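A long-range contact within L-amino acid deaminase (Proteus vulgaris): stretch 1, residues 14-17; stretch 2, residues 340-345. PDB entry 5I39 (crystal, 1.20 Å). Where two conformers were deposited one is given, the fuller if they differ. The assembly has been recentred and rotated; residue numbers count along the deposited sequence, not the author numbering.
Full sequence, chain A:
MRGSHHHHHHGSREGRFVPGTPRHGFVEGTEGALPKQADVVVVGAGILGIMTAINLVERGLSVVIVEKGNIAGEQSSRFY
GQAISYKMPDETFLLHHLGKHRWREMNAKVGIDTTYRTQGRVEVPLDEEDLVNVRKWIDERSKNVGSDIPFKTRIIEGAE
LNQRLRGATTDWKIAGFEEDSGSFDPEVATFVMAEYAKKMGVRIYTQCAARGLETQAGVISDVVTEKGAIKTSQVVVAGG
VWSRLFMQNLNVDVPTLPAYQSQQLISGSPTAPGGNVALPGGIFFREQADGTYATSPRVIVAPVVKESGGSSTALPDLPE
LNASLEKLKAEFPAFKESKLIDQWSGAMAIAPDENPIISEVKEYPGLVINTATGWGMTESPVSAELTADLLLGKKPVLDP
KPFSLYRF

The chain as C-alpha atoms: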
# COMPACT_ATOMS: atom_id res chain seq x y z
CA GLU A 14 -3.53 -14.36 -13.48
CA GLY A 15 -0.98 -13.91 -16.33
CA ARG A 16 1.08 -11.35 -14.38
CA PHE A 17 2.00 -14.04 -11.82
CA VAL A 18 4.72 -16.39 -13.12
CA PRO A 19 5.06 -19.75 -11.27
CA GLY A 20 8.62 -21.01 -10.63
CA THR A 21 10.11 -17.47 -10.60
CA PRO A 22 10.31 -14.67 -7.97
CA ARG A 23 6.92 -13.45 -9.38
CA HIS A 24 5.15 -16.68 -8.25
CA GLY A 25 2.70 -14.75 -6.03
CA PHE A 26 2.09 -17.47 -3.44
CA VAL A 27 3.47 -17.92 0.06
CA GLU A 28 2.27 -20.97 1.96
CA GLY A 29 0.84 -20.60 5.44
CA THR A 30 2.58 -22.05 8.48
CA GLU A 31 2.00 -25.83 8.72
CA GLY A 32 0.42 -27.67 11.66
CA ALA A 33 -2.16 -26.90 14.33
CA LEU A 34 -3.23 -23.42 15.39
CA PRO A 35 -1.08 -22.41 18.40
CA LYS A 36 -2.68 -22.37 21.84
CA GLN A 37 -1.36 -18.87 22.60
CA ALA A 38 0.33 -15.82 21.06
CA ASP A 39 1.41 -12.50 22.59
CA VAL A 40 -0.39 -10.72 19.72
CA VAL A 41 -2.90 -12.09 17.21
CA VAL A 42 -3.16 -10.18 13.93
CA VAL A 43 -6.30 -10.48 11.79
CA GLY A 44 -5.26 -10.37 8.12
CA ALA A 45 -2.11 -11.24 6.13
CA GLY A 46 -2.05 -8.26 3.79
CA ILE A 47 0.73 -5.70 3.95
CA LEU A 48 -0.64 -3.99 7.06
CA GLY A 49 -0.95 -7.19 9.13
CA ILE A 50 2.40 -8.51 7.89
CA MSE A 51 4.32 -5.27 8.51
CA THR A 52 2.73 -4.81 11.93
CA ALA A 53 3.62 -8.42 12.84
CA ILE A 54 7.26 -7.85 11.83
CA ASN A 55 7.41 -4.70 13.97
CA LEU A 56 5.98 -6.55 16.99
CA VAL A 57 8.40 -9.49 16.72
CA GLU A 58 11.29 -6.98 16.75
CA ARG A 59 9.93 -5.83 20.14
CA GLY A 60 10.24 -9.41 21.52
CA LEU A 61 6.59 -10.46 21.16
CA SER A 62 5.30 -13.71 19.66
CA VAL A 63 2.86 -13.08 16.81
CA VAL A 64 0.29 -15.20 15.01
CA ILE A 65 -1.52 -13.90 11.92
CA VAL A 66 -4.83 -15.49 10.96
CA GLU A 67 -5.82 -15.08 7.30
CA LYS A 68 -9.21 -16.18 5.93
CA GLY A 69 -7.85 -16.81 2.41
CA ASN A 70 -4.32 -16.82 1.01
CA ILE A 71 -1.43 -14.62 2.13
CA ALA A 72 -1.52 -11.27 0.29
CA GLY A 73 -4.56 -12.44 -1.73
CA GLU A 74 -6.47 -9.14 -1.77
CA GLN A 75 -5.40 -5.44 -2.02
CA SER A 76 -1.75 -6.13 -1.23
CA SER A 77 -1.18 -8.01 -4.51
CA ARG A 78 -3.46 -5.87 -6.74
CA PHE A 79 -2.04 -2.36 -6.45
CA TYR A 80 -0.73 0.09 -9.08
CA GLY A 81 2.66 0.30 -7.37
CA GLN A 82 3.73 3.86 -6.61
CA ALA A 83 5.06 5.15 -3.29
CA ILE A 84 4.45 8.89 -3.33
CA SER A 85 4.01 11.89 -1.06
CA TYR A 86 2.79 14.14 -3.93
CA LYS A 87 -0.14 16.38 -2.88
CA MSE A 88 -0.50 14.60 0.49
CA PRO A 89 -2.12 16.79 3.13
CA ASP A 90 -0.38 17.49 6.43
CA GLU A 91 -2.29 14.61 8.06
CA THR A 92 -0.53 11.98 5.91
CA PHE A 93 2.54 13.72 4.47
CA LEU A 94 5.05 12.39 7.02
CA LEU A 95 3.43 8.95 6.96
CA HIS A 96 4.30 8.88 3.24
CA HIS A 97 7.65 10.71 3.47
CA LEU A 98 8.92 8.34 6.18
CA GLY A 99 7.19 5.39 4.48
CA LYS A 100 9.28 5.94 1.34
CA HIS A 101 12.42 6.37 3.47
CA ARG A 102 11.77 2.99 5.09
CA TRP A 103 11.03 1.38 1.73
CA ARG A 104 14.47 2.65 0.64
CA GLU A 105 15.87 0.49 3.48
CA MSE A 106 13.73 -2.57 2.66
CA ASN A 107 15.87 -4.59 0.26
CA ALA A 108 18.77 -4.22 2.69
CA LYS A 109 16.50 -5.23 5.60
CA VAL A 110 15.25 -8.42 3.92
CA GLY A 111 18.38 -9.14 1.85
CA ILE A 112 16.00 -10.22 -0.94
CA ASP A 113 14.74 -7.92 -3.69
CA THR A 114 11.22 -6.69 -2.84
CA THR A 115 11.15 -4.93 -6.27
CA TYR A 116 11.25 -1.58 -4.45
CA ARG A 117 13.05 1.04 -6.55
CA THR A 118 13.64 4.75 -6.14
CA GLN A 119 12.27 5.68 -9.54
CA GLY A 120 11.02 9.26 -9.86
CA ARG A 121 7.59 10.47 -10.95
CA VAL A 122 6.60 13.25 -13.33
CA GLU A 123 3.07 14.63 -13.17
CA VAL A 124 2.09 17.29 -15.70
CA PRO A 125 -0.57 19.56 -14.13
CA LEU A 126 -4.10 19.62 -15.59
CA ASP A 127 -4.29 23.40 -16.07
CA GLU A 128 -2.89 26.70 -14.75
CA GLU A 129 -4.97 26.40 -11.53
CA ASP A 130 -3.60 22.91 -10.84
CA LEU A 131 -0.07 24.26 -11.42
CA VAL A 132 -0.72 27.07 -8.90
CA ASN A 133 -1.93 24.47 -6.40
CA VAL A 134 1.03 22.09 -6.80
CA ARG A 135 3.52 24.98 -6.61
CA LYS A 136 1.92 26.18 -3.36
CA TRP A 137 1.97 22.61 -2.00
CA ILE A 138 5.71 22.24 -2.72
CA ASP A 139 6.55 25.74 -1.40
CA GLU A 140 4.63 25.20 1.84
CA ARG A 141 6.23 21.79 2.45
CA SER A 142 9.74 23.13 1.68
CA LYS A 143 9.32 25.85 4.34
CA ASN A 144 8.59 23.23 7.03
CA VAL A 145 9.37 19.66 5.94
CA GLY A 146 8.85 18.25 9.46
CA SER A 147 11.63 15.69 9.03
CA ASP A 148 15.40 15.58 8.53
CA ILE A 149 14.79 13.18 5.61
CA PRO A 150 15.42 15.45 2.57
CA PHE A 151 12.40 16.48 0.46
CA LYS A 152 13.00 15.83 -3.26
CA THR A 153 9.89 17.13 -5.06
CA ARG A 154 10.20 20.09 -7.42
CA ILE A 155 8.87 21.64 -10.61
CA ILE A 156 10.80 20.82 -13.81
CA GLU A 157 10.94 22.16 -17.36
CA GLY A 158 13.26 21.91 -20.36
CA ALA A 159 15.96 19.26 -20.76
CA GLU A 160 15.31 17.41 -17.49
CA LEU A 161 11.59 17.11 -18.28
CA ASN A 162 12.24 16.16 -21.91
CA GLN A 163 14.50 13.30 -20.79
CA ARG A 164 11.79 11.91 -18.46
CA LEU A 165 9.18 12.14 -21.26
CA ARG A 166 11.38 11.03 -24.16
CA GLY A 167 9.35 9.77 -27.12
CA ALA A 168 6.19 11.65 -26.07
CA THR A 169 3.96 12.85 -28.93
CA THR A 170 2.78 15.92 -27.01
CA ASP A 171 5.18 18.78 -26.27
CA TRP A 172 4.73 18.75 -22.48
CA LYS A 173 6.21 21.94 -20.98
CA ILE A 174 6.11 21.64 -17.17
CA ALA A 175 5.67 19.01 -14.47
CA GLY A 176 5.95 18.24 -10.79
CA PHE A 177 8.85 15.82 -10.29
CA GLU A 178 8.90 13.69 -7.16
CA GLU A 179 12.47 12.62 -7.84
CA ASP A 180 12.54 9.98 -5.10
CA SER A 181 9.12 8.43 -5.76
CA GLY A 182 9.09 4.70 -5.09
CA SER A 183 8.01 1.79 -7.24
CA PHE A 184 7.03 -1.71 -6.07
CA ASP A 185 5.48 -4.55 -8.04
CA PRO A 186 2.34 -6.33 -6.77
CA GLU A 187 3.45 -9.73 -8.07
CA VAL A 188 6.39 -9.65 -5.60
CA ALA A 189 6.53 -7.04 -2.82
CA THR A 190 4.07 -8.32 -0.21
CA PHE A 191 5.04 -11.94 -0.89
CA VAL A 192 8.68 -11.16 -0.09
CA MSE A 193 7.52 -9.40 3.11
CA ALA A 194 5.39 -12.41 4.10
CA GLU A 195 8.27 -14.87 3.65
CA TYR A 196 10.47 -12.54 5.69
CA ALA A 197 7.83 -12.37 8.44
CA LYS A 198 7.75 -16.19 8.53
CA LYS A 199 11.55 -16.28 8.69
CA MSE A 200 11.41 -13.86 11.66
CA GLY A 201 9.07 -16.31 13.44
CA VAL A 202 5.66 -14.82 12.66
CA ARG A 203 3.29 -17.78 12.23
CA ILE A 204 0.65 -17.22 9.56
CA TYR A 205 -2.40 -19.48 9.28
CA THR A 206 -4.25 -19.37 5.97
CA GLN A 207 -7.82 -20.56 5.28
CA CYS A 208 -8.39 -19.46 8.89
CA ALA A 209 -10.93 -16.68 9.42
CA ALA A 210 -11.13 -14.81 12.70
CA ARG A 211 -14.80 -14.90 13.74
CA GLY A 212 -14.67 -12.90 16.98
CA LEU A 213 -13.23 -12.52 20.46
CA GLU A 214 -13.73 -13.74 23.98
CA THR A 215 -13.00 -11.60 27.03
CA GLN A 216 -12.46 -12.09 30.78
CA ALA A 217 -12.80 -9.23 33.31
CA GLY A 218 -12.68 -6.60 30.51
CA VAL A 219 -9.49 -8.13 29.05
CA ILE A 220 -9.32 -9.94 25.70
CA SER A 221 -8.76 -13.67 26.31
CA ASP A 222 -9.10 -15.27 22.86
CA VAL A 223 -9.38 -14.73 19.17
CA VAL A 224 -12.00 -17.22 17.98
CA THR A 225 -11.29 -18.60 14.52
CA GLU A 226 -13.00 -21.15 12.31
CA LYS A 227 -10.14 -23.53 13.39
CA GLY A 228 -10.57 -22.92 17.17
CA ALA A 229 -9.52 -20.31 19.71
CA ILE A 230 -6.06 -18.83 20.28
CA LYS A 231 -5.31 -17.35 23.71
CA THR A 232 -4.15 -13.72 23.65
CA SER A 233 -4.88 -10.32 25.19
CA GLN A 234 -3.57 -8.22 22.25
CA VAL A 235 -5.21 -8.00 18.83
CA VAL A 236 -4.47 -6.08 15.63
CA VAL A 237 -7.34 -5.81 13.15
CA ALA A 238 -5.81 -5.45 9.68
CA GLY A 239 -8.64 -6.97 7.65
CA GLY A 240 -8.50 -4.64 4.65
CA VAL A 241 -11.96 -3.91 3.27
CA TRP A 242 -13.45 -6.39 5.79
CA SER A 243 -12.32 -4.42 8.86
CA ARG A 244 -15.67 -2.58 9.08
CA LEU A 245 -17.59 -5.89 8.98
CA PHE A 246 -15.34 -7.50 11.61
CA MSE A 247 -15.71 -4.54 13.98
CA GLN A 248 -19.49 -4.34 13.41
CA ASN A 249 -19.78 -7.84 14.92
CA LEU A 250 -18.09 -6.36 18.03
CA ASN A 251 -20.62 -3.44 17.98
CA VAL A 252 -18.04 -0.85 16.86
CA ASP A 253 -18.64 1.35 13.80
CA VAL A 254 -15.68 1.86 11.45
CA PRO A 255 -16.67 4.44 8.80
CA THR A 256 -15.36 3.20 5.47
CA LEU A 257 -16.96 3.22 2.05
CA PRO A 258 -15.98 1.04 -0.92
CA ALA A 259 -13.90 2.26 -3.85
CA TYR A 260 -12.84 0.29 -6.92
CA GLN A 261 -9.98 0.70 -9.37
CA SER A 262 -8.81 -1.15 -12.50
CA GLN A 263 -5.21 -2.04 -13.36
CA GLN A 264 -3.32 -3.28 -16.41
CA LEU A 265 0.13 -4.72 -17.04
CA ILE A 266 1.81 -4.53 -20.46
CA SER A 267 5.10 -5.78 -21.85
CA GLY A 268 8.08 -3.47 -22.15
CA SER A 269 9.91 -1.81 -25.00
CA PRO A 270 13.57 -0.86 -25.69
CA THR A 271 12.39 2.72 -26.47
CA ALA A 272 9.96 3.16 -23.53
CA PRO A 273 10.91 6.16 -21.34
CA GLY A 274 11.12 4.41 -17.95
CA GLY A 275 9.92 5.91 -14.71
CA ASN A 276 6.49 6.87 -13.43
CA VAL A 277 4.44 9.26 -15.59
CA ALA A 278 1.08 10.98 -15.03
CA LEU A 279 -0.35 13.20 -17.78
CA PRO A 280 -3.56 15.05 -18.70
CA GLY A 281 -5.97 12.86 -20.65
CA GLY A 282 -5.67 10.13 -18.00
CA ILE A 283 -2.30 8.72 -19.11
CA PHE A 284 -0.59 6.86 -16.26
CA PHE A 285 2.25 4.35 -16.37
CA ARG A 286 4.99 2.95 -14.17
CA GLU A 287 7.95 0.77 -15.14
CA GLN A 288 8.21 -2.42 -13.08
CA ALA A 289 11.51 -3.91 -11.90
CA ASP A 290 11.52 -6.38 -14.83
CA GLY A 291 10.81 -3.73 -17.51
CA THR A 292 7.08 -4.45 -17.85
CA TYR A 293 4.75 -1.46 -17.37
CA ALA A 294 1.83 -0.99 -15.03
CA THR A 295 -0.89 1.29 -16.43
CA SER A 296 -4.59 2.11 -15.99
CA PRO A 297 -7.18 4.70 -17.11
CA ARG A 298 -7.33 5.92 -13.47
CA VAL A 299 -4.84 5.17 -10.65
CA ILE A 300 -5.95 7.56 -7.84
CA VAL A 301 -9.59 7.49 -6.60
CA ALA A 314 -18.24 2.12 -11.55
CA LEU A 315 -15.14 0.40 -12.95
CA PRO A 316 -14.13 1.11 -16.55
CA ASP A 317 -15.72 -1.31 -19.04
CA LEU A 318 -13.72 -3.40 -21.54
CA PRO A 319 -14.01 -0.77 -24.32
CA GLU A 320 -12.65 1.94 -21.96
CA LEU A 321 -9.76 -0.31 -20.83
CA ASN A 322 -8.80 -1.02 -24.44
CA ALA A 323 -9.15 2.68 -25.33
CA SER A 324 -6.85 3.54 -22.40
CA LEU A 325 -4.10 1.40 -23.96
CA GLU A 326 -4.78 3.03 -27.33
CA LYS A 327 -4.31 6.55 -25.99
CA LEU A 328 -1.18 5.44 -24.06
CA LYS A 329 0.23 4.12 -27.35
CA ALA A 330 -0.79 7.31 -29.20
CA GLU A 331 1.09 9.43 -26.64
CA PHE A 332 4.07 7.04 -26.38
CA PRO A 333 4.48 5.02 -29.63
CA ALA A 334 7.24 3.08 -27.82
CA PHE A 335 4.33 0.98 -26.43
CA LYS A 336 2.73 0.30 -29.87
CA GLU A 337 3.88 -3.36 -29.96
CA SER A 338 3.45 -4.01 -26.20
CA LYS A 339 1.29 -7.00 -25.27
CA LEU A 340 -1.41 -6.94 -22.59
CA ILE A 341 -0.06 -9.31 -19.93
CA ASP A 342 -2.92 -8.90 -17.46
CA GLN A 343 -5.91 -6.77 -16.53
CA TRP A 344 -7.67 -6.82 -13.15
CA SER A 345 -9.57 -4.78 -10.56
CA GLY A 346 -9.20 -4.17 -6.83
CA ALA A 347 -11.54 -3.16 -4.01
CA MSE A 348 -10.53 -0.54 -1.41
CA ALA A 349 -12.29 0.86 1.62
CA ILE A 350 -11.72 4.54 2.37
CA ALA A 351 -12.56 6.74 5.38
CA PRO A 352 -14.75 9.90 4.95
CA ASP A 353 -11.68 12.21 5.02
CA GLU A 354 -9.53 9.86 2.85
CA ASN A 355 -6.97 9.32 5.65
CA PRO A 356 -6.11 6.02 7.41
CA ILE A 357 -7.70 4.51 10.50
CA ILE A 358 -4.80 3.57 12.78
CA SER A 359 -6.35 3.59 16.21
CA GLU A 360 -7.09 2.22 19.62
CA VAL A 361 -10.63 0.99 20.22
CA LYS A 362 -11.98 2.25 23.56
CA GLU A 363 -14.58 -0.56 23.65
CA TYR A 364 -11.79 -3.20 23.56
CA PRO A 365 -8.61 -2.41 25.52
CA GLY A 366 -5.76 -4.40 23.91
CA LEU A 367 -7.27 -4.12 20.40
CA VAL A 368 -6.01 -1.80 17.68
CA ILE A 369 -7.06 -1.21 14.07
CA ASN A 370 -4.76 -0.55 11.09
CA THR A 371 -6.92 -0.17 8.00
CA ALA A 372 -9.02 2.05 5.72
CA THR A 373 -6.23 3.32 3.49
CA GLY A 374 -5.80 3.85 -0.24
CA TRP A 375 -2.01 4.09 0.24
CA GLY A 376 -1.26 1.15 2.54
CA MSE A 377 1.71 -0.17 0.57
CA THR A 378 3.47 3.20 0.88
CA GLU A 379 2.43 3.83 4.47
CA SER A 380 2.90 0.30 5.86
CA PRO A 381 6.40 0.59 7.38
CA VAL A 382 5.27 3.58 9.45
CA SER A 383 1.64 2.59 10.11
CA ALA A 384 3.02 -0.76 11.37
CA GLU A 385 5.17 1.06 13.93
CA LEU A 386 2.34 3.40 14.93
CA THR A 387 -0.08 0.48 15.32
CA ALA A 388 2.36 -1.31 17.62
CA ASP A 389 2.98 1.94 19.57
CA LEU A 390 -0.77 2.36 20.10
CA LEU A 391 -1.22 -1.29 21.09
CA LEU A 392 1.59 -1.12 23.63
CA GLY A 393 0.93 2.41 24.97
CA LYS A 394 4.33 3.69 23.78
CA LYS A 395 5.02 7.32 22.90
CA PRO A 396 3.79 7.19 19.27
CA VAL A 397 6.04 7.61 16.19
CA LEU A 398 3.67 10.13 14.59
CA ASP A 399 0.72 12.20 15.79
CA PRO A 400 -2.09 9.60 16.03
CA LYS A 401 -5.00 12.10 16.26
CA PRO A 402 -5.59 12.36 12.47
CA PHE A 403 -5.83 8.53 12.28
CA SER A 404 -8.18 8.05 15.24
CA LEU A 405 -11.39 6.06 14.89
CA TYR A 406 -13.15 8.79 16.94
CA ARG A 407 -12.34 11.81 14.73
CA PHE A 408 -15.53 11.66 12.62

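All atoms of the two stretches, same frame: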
# COMPACT_ATOMS: atom_id res chain seq x y z
N GLU A 14 -3.80 -13.02 -12.87
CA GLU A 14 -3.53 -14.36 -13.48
C GLU A 14 -2.18 -14.39 -14.23
O GLU A 14 -1.18 -14.85 -13.68
CB GLU A 14 -4.68 -14.78 -14.41
N GLY A 15 -2.17 -13.87 -15.46
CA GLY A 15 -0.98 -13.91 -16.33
C GLY A 15 0.23 -13.12 -15.86
O GLY A 15 1.36 -13.39 -16.28
N ARG A 16 -0.00 -12.12 -15.02
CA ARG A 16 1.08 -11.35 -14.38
C ARG A 16 1.91 -12.16 -13.38
O ARG A 16 3.09 -11.89 -13.20
CB ARG A 16 0.53 -10.09 -13.71
CG ARG A 16 -0.41 -10.32 -12.53
CD ARG A 16 -1.37 -9.15 -12.39
NE ARG A 16 -2.31 -9.31 -11.29
CZ ARG A 16 -2.10 -8.94 -10.02
NH1 ARG A 16 -0.95 -8.38 -9.64
NH2 ARG A 16 -3.07 -9.13 -9.13
N PHE A 17 1.28 -13.13 -12.72
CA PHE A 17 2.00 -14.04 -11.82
C PHE A 17 2.66 -15.14 -12.66
O PHE A 17 2.02 -15.70 -13.56
CB PHE A 17 1.06 -14.66 -10.78
CG PHE A 17 0.42 -13.64 -9.87
CD1 PHE A 17 1.14 -13.06 -8.83
CD2 PHE A 17 -0.91 -13.28 -10.05
CE1 PHE A 17 0.54 -12.14 -7.98
CE2 PHE A 17 -1.51 -12.35 -9.21
CZ PHE A 17 -0.78 -11.78 -8.17
N LEU A 340 -0.68 -6.96 -23.86
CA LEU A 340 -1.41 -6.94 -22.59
C LEU A 340 -1.13 -8.25 -21.86
O LEU A 340 -1.52 -9.31 -22.32
CB LEU A 340 -2.91 -6.76 -22.82
CG LEU A 340 -3.81 -6.65 -21.58
CD1 LEU A 340 -3.44 -5.45 -20.71
CD2 LEU A 340 -5.27 -6.58 -21.99
N ILE A 341 -0.42 -8.15 -20.74
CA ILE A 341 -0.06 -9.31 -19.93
C ILE A 341 -1.22 -9.68 -19.01
O ILE A 341 -1.53 -10.85 -18.84
CB ILE A 341 1.24 -9.06 -19.12
CG1 ILE A 341 2.42 -8.88 -20.08
CG2 ILE A 341 1.52 -10.21 -18.15
CD1 ILE A 341 3.65 -8.27 -19.45
N ASP A 342 -1.82 -8.67 -18.39
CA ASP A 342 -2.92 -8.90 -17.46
C ASP A 342 -3.73 -7.63 -17.26
O ASP A 342 -3.27 -6.52 -17.53
CB ASP A 342 -2.38 -9.40 -16.11
CG ASP A 342 -3.32 -10.39 -15.42
OD1 ASP A 342 -4.55 -10.34 -15.67
OD2 ASP A 342 -2.82 -11.21 -14.63
N GLN A 343 -4.94 -7.83 -16.75
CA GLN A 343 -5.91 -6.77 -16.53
C GLN A 343 -6.79 -7.24 -15.38
O GLN A 343 -7.31 -8.35 -15.42
CB GLN A 343 -6.71 -6.58 -17.81
CG GLN A 343 -7.78 -5.50 -17.79
CD GLN A 343 -8.16 -5.09 -19.20
OE1 GLN A 343 -7.44 -4.34 -19.84
NE2 GLN A 343 -9.30 -5.59 -19.69
N TRP A 344 -6.93 -6.42 -14.35
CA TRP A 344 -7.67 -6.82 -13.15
C TRP A 344 -8.23 -5.59 -12.46
O TRP A 344 -8.00 -4.46 -12.89
CB TRP A 344 -6.76 -7.62 -12.21
CG TRP A 344 -5.67 -6.81 -11.57
CD1 TRP A 344 -5.69 -6.25 -10.32
CD2 TRP A 344 -4.39 -6.48 -12.13
NE1 TRP A 344 -4.52 -5.59 -10.08
CE2 TRP A 344 -3.70 -5.72 -11.17
CE3 TRP A 344 -3.77 -6.75 -13.36
CZ2 TRP A 344 -2.41 -5.22 -11.39
CZ3 TRP A 344 -2.48 -6.25 -13.58
CH2 TRP A 344 -1.82 -5.49 -12.60
N SER A 345 -8.97 -5.83 -11.39
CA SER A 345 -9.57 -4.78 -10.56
C SER A 345 -9.35 -5.08 -9.09
O SER A 345 -9.22 -6.24 -8.70
CB SER A 345 -11.07 -4.68 -10.85
OG SER A 345 -11.29 -4.30 -12.18
O HOH W 1 -6.41 -11.07 -13.62

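Asp342 and Trp344, whose CA-to-CB bonds both point from the strand toward stretch 1, make most of this contact, which buries 279 Å² summed over both sides. Stretch 1 presents a type I turn, closed by Phe17 N donating to Glu14 O at 3.2 Å. At its start, Glu14 N donates to Asp342 OD2 at 2.7 Å; the Glu14 side chain is modelled only to CB, so the evidence here is from the backbone. Water 1 reinforces the link, donating to Asp342 OD1 at 2.9 Å and accepting a weak bond from Glu14 N at 3.3 Å.

Gly15 N lies 2.9 Å from Asp342 OD2, but the angle is too poor for a hydrogen bond. Glycine suits the site: an ideal CB would stand 2.8 Å from Ile341 O, a clash.

Arg16 N donates to Asp342 OD2 at 3.0 Å and 171°, nearly linear, so one carboxylate oxygen gathers two turn amides. The Arg16 side chain, chi1 p and then t, t, extends across Trp344. Its CD sits 3.6 Å from the six-membered ring centroid, a CH-pi contact, and its guanidinium stacks on the indole with planes at 11°. A long salt bridge, Arg16 NE to Asp342 OD2 at 3.9 Å, adds charge complementarity.

Phe17 closes the turn without touching stretch 2.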